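Local coordinates for fatty acid-binding protein homolog (Ascaris suum, PDB 6I8X) that binds fatty acids inside an extracellular beta-barrel and may sequester potentially toxic fatty acids or help maintain the lipid layer of the nematode eggshell, at residues A[13-26]-A[39-53]. Residues are numbered along the deposited sequence; the frame is centred on the assembly and turned at random.
With VCA (vaccenic acid), chain C; TAM (tris(hydroxyethyl)aminomethane), chain K; EDO (1,2-ethanediol), chain G.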
loop_
_atom_site.group_PDB
_atom_site.type_symbol
_atom_site.label_atom_id
_atom_site.label_comp_id
_atom_site.label_asym_id
_atom_site.label_seq_id
_atom_site.Cartn_x
_atom_site.Cartn_y
_atom_site.Cartn_z
ATOM N N PHE A 13 0.841 11.361 -5.234
ATOM C CA PHE A 13 0.313 10.063 -4.837
ATOM C C PHE A 13 -1.134 9.822 -5.237
ATOM O O PHE A 13 -1.628 8.722 -5.044
ATOM C CB PHE A 13 0.508 9.873 -3.325
ATOM C CG PHE A 13 1.962 9.877 -2.927
ATOM C CD1 PHE A 13 2.804 8.818 -3.283
ATOM C CD2 PHE A 13 2.502 10.942 -2.216
ATOM C CE1 PHE A 13 4.161 8.836 -2.949
ATOM C CE2 PHE A 13 3.859 10.951 -1.862
ATOM C CZ PHE A 13 4.678 9.900 -2.232
ATOM N N LEU A 14 -1.799 10.815 -5.811
ATOM C CA LEU A 14 -3.178 10.680 -6.255
ATOM C C LEU A 14 -3.261 10.104 -7.651
ATOM O O LEU A 14 -2.458 10.457 -8.523
ATOM C CB LEU A 14 -3.939 12.023 -6.198
ATOM C CG LEU A 14 -4.236 12.588 -4.797
ATOM C CD1 LEU A 14 -5.010 13.909 -4.902
ATOM C CD2 LEU A 14 -5.020 11.591 -3.933
ATOM N N GLY A 15 -4.252 9.244 -7.850
ATOM C CA GLY A 15 -4.513 8.647 -9.148
ATOM C C GLY A 15 -4.537 7.137 -9.168
ATOM O O GLY A 15 -4.646 6.493 -8.128
ATOM N N THR A 16 -4.427 6.595 -10.373
ATOM C CA THR A 16 -4.422 5.173 -10.725
ATOM C C THR A 16 -3.013 4.773 -11.155
ATOM O O THR A 16 -2.413 5.423 -12.009
ATOM C CB THR A 16 -5.442 4.892 -11.844
ATOM O OG1 THR A 16 -6.724 5.327 -11.398
ATOM C CG2 THR A 16 -5.502 3.399 -12.216
ATOM N N PHE A 17 -2.533 3.663 -10.611
ATOM C CA PHE A 17 -1.191 3.157 -10.883
ATOM C C PHE A 17 -1.255 1.659 -11.157
ATOM O O PHE A 17 -1.762 0.889 -10.346
ATOM C CB PHE A 17 -0.259 3.481 -9.690
ATOM C CG PHE A 17 -0.132 4.950 -9.329
ATOM C CD1 PHE A 17 0.880 5.734 -9.878
ATOM C CD2 PHE A 17 -0.972 5.529 -8.376
ATOM C CE1 PHE A 17 1.055 7.062 -9.477
ATOM C CE2 PHE A 17 -0.815 6.870 -8.004
ATOM C CZ PHE A 17 0.190 7.624 -8.563
ATOM N N LYS A 18 -0.767 1.254 -12.309
ATOM C CA LYS A 18 -0.791 -0.153 -12.720
ATOM C C LYS A 18 0.585 -0.824 -12.563
ATOM O O LYS A 18 1.563 -0.360 -13.144
ATOM C CB LYS A 18 -1.323 -0.277 -14.181
ATOM C CG LYS A 18 -1.404 -1.717 -14.696
ATOM C CD LYS A 18 -1.693 -1.802 -16.199
ATOM C CE LYS A 18 -0.451 -1.709 -17.084
ATOM N NZ LYS A 18 0.451 -2.906 -16.975
ATOM N N LEU A 19 0.630 -1.966 -11.846
ATOM C CA LEU A 19 1.847 -2.781 -11.688
ATOM C C LEU A 19 2.388 -3.227 -13.068
ATOM O O LEU A 19 1.689 -3.896 -13.844
ATOM C CB LEU A 19 1.576 -3.997 -10.784
ATOM C CG LEU A 19 2.740 -5.019 -10.661
ATOM C CD1 LEU A 19 3.943 -4.431 -9.856
ATOM C CD2 LEU A 19 2.253 -6.303 -10.064
ATOM N N GLU A 20 3.653 -2.851 -13.339
ATOM C CA GLU A 20 4.361 -3.100 -14.590
ATOM C C GLU A 20 5.526 -4.091 -14.437
ATOM O O GLU A 20 5.737 -4.918 -15.308
ATOM C CB GLU A 20 4.887 -1.759 -15.129
ATOM C CG GLU A 20 4.362 -1.439 -16.520
ATOM C CD GLU A 20 5.047 -0.329 -17.292
ATOM O OE1 GLU A 20 6.257 -0.083 -17.072
ATOM O OE2 GLU A 20 4.376 0.253 -18.175
ATOM N N ARG A 21 6.309 -3.967 -13.363
ATOM C CA ARG A 21 7.496 -4.777 -13.084
ATOM C C ARG A 21 7.922 -4.619 -11.636
ATOM O O ARG A 21 7.486 -3.711 -10.962
ATOM C CB ARG A 21 8.678 -4.401 -14.033
ATOM C CG ARG A 21 9.204 -2.981 -13.884
ATOM C CD ARG A 21 10.449 -2.759 -14.720
ATOM N NE ARG A 21 11.036 -1.431 -14.496
ATOM C CZ ARG A 21 12.042 -1.172 -13.659
ATOM N NH1 ARG A 21 12.592 -2.150 -12.947
ATOM N NH2 ARG A 21 12.504 0.065 -13.530
ATOM N N ASP A 22 8.798 -5.483 -11.180
ATOM C CA ASP A 22 9.343 -5.469 -9.838
ATOM C C ASP A 22 10.756 -6.023 -9.869
ATOM O O ASP A 22 11.224 -6.455 -10.919
ATOM C CB ASP A 22 8.433 -6.260 -8.878
ATOM C CG ASP A 22 8.063 -7.664 -9.321
ATOM O OD1 ASP A 22 8.828 -8.269 -10.096
ATOM O OD2 ASP A 22 7.060 -8.185 -8.833
ATOM N N GLU A 23 11.442 -5.982 -8.730
ATOM C CA GLU A 23 12.822 -6.445 -8.576
ATOM C C GLU A 23 12.875 -7.204 -7.282
ATOM O O GLU A 23 12.420 -6.673 -6.264
ATOM C CB GLU A 23 13.770 -5.239 -8.434
ATOM C CG GLU A 23 14.140 -4.517 -9.720
ATOM C CD GLU A 23 14.738 -3.124 -9.548
ATOM O OE1 GLU A 23 14.777 -2.378 -10.554
ATOM O OE2 GLU A 23 15.139 -2.764 -8.414
ATOM N N ASN A 24 13.426 -8.439 -7.304
ATOM C CA ASN A 24 13.627 -9.276 -6.116
ATOM C C ASN A 24 12.338 -9.605 -5.326
ATOM O O ASN A 24 12.409 -9.863 -4.117
ATOM C CB ASN A 24 14.695 -8.618 -5.185
ATOM C CG ASN A 24 15.482 -9.629 -4.367
ATOM O OD1 ASN A 24 15.780 -10.748 -4.821
ATOM N ND2 ASN A 24 15.759 -9.293 -3.118
ATOM N N PHE A 25 11.163 -9.605 -5.988
ATOM C CA PHE A 25 9.910 -9.906 -5.263
ATOM C C PHE A 25 9.851 -11.355 -4.764
ATOM O O PHE A 25 9.350 -11.592 -3.672
ATOM C CB PHE A 25 8.649 -9.518 -6.074
ATOM C CG PHE A 25 7.348 -9.468 -5.293
ATOM C CD1 PHE A 25 7.293 -8.881 -4.026
ATOM C CD2 PHE A 25 6.159 -9.937 -5.854
ATOM C CE1 PHE A 25 6.087 -8.824 -3.315
ATOM C CE2 PHE A 25 4.951 -9.866 -5.146
ATOM C CZ PHE A 25 4.922 -9.300 -3.890
ATOM N N ASP A 26 10.415 -12.299 -5.517
ATOM C CA ASP A 26 10.440 -13.720 -5.146
ATOM C C ASP A 26 11.205 -14.006 -3.842
ATOM O O ASP A 26 10.682 -14.712 -2.984
ATOM C CB ASP A 26 10.998 -14.593 -6.272
ATOM C CG ASP A 26 10.864 -16.061 -5.955
ATOM O OD1 ASP A 26 9.787 -16.610 -6.207
ATOM O OD2 ASP A 26 11.837 -16.650 -5.390
ATOM N N ARG A 39 3.881 -18.174 -4.035
ATOM C CA ARG A 39 4.728 -17.119 -4.608
ATOM C C ARG A 39 4.410 -16.860 -6.068
ATOM O O ARG A 39 4.370 -15.708 -6.464
ATOM C CB ARG A 39 6.224 -17.452 -4.479
ATOM C CG ARG A 39 6.770 -17.288 -3.083
ATOM C CD ARG A 39 8.283 -17.157 -3.067
ATOM N NE ARG A 39 8.962 -18.089 -3.975
ATOM C CZ ARG A 39 9.377 -19.305 -3.640
ATOM N NH1 ARG A 39 9.144 -19.782 -2.426
ATOM N NH2 ARG A 39 9.997 -20.064 -4.526
ATOM N N GLN A 40 4.197 -17.914 -6.869
ATOM C CA GLN A 40 3.913 -17.733 -8.299
ATOM C C GLN A 40 2.661 -16.936 -8.515
ATOM O O GLN A 40 2.685 -16.036 -9.343
ATOM C CB GLN A 40 3.790 -19.078 -9.070
ATOM C CG GLN A 40 4.970 -20.036 -8.983
ATOM C CD GLN A 40 6.343 -19.386 -9.001
ATOM O OE1 GLN A 40 7.032 -19.284 -7.962
ATOM N NE2 GLN A 40 6.759 -18.914 -10.164
ATOM N N VAL A 41 1.577 -17.252 -7.763
ATOM C CA VAL A 41 0.259 -16.620 -7.933
ATOM C C VAL A 41 0.289 -15.215 -7.372
ATOM O O VAL A 41 -0.294 -14.315 -7.984
ATOM C CB VAL A 41 -0.980 -17.466 -7.453
ATOM C CG1 VAL A 41 -1.092 -18.775 -8.235
ATOM C CG2 VAL A 41 -0.977 -17.741 -5.946
ATOM N N ILE A 42 1.034 -14.998 -6.269
ATOM C CA ILE A 42 1.183 -13.652 -5.705
ATOM C C ILE A 42 1.983 -12.726 -6.637
ATOM O O ILE A 42 1.589 -11.568 -6.841
ATOM C CB ILE A 42 1.768 -13.658 -4.269
ATOM C CG1 ILE A 42 0.753 -14.278 -3.269
ATOM C CG2 ILE A 42 2.195 -12.216 -3.831
ATOM C CD1 ILE A 42 1.373 -14.855 -1.949
ATOM N N LYS A 43 3.116 -13.220 -7.164
ATOM C CA LYS A 43 4.022 -12.380 -7.957
ATOM C C LYS A 43 3.598 -12.170 -9.416
ATOM O O LYS A 43 4.045 -11.208 -10.041
ATOM C CB LYS A 43 5.486 -12.877 -7.859
ATOM C CG LYS A 43 5.910 -13.974 -8.818
ATOM C CD LYS A 43 7.256 -14.586 -8.357
ATOM C CE LYS A 43 7.833 -15.519 -9.391
ATOM N NZ LYS A 43 9.002 -16.271 -8.871
ATOM N N LEU A 44 2.755 -13.019 -9.960
ATOM C CA LEU A 44 2.391 -12.797 -11.342
ATOM C C LEU A 44 0.955 -12.269 -11.488
ATOM O O LEU A 44 0.473 -12.084 -12.598
ATOM C CB LEU A 44 2.692 -14.049 -12.189
ATOM C CG LEU A 44 4.225 -14.254 -12.428
ATOM C CD1 LEU A 44 4.576 -15.715 -12.661
ATOM C CD2 LEU A 44 4.763 -13.355 -13.554
ATOM N N ALA A 45 0.327 -11.880 -10.368
ATOM C CA ALA A 45 -1.000 -11.283 -10.434
ATOM C C ALA A 45 -0.953 -9.795 -10.798
ATOM O O ALA A 45 -0.053 -9.068 -10.342
ATOM C CB ALA A 45 -1.702 -11.443 -9.116
ATOM N N GLY A 46 -1.940 -9.375 -11.599
ATOM C CA GLY A 46 -2.135 -7.989 -12.012
ATOM C C GLY A 46 -2.600 -7.181 -10.818
ATOM O O GLY A 46 -3.423 -7.660 -10.025
ATOM N N VAL A 47 -2.019 -5.983 -10.636
ATOM C CA VAL A 47 -2.359 -5.072 -9.531
ATOM C C VAL A 47 -2.549 -3.640 -10.069
ATOM O O VAL A 47 -1.752 -3.130 -10.865
ATOM C CB VAL A 47 -1.336 -5.108 -8.336
ATOM C CG1 VAL A 47 -1.739 -4.160 -7.206
ATOM C CG2 VAL A 47 -1.123 -6.527 -7.791
ATOM N N THR A 48 -3.638 -3.023 -9.647
ATOM C CA THR A 48 -3.967 -1.648 -9.939
ATOM C C THR A 48 -4.242 -0.976 -8.593
ATOM O O THR A 48 -5.115 -1.422 -7.842
ATOM C CB THR A 48 -5.170 -1.528 -10.896
ATOM O OG1 THR A 48 -4.788 -2.006 -12.184
ATOM C CG2 THR A 48 -5.624 -0.087 -11.024
ATOM N N LYS A 49 -3.497 0.085 -8.302
ATOM C CA LYS A 49 -3.662 0.849 -7.071
ATOM C C LYS A 49 -4.353 2.150 -7.383
ATOM O O LYS A 49 -4.089 2.755 -8.404
ATOM C CB LYS A 49 -2.305 1.093 -6.380
ATOM C CG LYS A 49 -1.774 -0.155 -5.686
ATOM C CD LYS A 49 -0.474 0.122 -4.938
ATOM C CE LYS A 49 0.127 -1.138 -4.379
ATOM N NZ LYS A 49 -0.501 -1.556 -3.124
ATOM N N LYS A 50 -5.284 2.553 -6.537
ATOM C CA LYS A 50 -6.022 3.803 -6.728
ATOM C C LYS A 50 -6.004 4.559 -5.449
ATOM O O LYS A 50 -6.282 3.989 -4.408
ATOM C CB LYS A 50 -7.469 3.572 -7.191
ATOM C CG LYS A 50 -7.593 2.986 -8.572
ATOM C CD LYS A 50 -9.078 2.903 -9.008
ATOM C CE LYS A 50 -9.213 2.455 -10.432
ATOM N NZ LYS A 50 -10.619 2.104 -10.777
ATOM N N PHE A 51 -5.614 5.818 -5.517
ATOM C CA PHE A 51 -5.598 6.754 -4.391
ATOM C C PHE A 51 -6.401 7.965 -4.836
ATOM O O PHE A 51 -6.166 8.505 -5.919
ATOM C CB PHE A 51 -4.163 7.198 -4.063
ATOM C CG PHE A 51 -3.278 6.152 -3.430
ATOM C CD1 PHE A 51 -2.532 5.275 -4.220
ATOM C CD2 PHE A 51 -3.139 6.077 -2.045
ATOM C CE1 PHE A 51 -1.674 4.329 -3.635
ATOM C CE2 PHE A 51 -2.287 5.124 -1.459
ATOM C CZ PHE A 51 -1.541 4.274 -2.257
ATOM N N ARG A 52 -7.383 8.365 -4.033
ATOM C CA ARG A 52 -8.171 9.553 -4.331
ATOM C C ARG A 52 -8.574 10.293 -3.054
ATOM O O ARG A 52 -8.517 9.709 -1.968
ATOM C CB ARG A 52 -9.408 9.191 -5.178
ATOM C CG ARG A 52 -10.455 8.347 -4.454
ATOM C CD ARG A 52 -11.715 8.237 -5.275
ATOM N NE ARG A 52 -12.726 7.412 -4.611
ATOM C CZ ARG A 52 -12.867 6.100 -4.787
ATOM N NH1 ARG A 52 -12.049 5.436 -5.602
ATOM N NH2 ARG A 52 -13.818 5.436 -4.139
ATOM N N ASN A 53 -9.046 11.556 -3.202
ATOM C CA ASN A 53 -9.642 12.346 -2.125
ATOM C C ASN A 53 -10.932 11.582 -1.818
ATOM O O ASN A 53 -11.540 11.046 -2.744
ATOM C CB ASN A 53 -9.991 13.761 -2.609
ATOM C CG ASN A 53 -8.791 14.621 -2.899
ATOM O OD1 ASN A 53 -8.112 15.064 -1.997
ATOM N ND2 ASN A 53 -8.486 14.853 -4.164
HETATM O O2 VCA C . 0.088 -4.506 -2.356
HETATM C C1 VCA C . 0.359 -5.257 -3.400
HETATM O O1 VCA C . 0.533 -4.808 -4.507
HETATM C C2 VCA C . 0.446 -6.727 -3.101
HETATM C C3 VCA C . -0.121 -7.646 -4.178
HETATM C C4 VCA C . -0.347 -9.062 -3.673
HETATM C C5 VCA C . -0.772 -10.066 -4.724
HETATM C C6 VCA C . -2.272 -10.154 -4.920
HETATM C C7 VCA C . -2.657 -11.013 -6.108
HETATM C C8 VCA C . -2.675 -12.519 -5.899
HETATM C C9 VCA C . -3.950 -13.050 -5.275
HETATM C C10 VCA C . -3.879 -14.548 -4.962
HETATM C C11 VCA C . -4.718 -14.957 -3.788
HETATM C C12 VCA C . -4.478 -14.659 -2.523
HETATM C C13 VCA C . -3.326 -13.845 -2.008
HETATM C C14 VCA C . -3.176 -13.884 -0.488
HETATM C C15 VCA C . -1.921 -13.198 0.032
HETATM C C16 VCA C . -1.783 -11.723 -0.325
HETATM C C17 VCA C . -0.558 -11.066 0.284
HETATM C C18 VCA C . -0.595 -9.562 0.222
HETATM C C TAM K . -5.963 12.871 -10.676
HETATM C C1 TAM K . -7.016 11.989 -9.879
HETATM C C2 TAM K . -4.862 11.858 -11.238
HETATM C C3 TAM K . -6.495 13.818 -11.857
HETATM C C4 TAM K . -7.527 12.573 -8.579
HETATM C C5 TAM K . -5.420 10.830 -12.201
HETATM C C6 TAM K . -7.991 14.001 -11.918
HETATM N N TAM K . -5.428 13.726 -9.599
HETATM O O4 TAM K . -8.444 11.686 -7.982
HETATM O O5 TAM K . -4.546 9.679 -12.424
HETATM O O6 TAM K . -8.319 14.923 -12.932
HETATM C C1 EDO G . -7.998 -1.956 -13.799
HETATM O O1 EDO G . -7.691 -3.231 -13.251
HETATM C C2 EDO G . -7.256 -1.668 -15.126
HETATM O O2 EDO G . -6.202 -0.712 -14.941
HETATM O O HOH W 1 -0.695 -5.163 -13.466
HETATM O O HOH W 2 10.220 -19.073 -7.136
#
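Asp26 extends its carboxylate away from its own backbone N (chi1 -173°) and Lys43 takes the less common chi1 of 85° before running out straight, and these torsions bring the two charges together where the helix pair of the fatty acid-binding protein fold, 25-31 and 36-43, joins its beta-barrel. Lys43 NZ lies 2.8 Å from Asp26 OD1 on one face of the carboxylate, and Arg39 NE donates to the same oxygen from the other face. Because the two donors come from opposite faces, OD1 alone accepts both salt bridges, and the Arg39 guanidinium stands nearly perpendicular to the carboxylate. Next to this network the Phe25 ring lies alongside the start of the Lys43 chain, the two pointing opposite ways, CD2 reaching Lys43 CB at 3.6 Å, while CE2 and CZ meet the CG2 methyl of Ile42, which also meets C5 of the vaccenic acid chain.

Beyond the helices, strands 15-23 and 47-53 pair antiparallel. Gly15 with Phe51 and Phe17 with Lys49 are hydrogen-bonded pairs, and Leu19 N adds a bond to Val47 O. In that same pair the return bond is replaced by a water, which donates to Leu19 O and accepts from Val47 N. One face of the ladder carries Thr16, its CG2 against that of Thr48 at 3.7 Å; the other carries Phe17, Lys49 and Phe51 and looks into the barrel. Lys49, whose NZ is also bound by Asn66 and Tyr124, bends at its last torsion (chi4 -81°) toward the ligand head group, where NZ donates to vaccenic acid O2 at 3.1 Å.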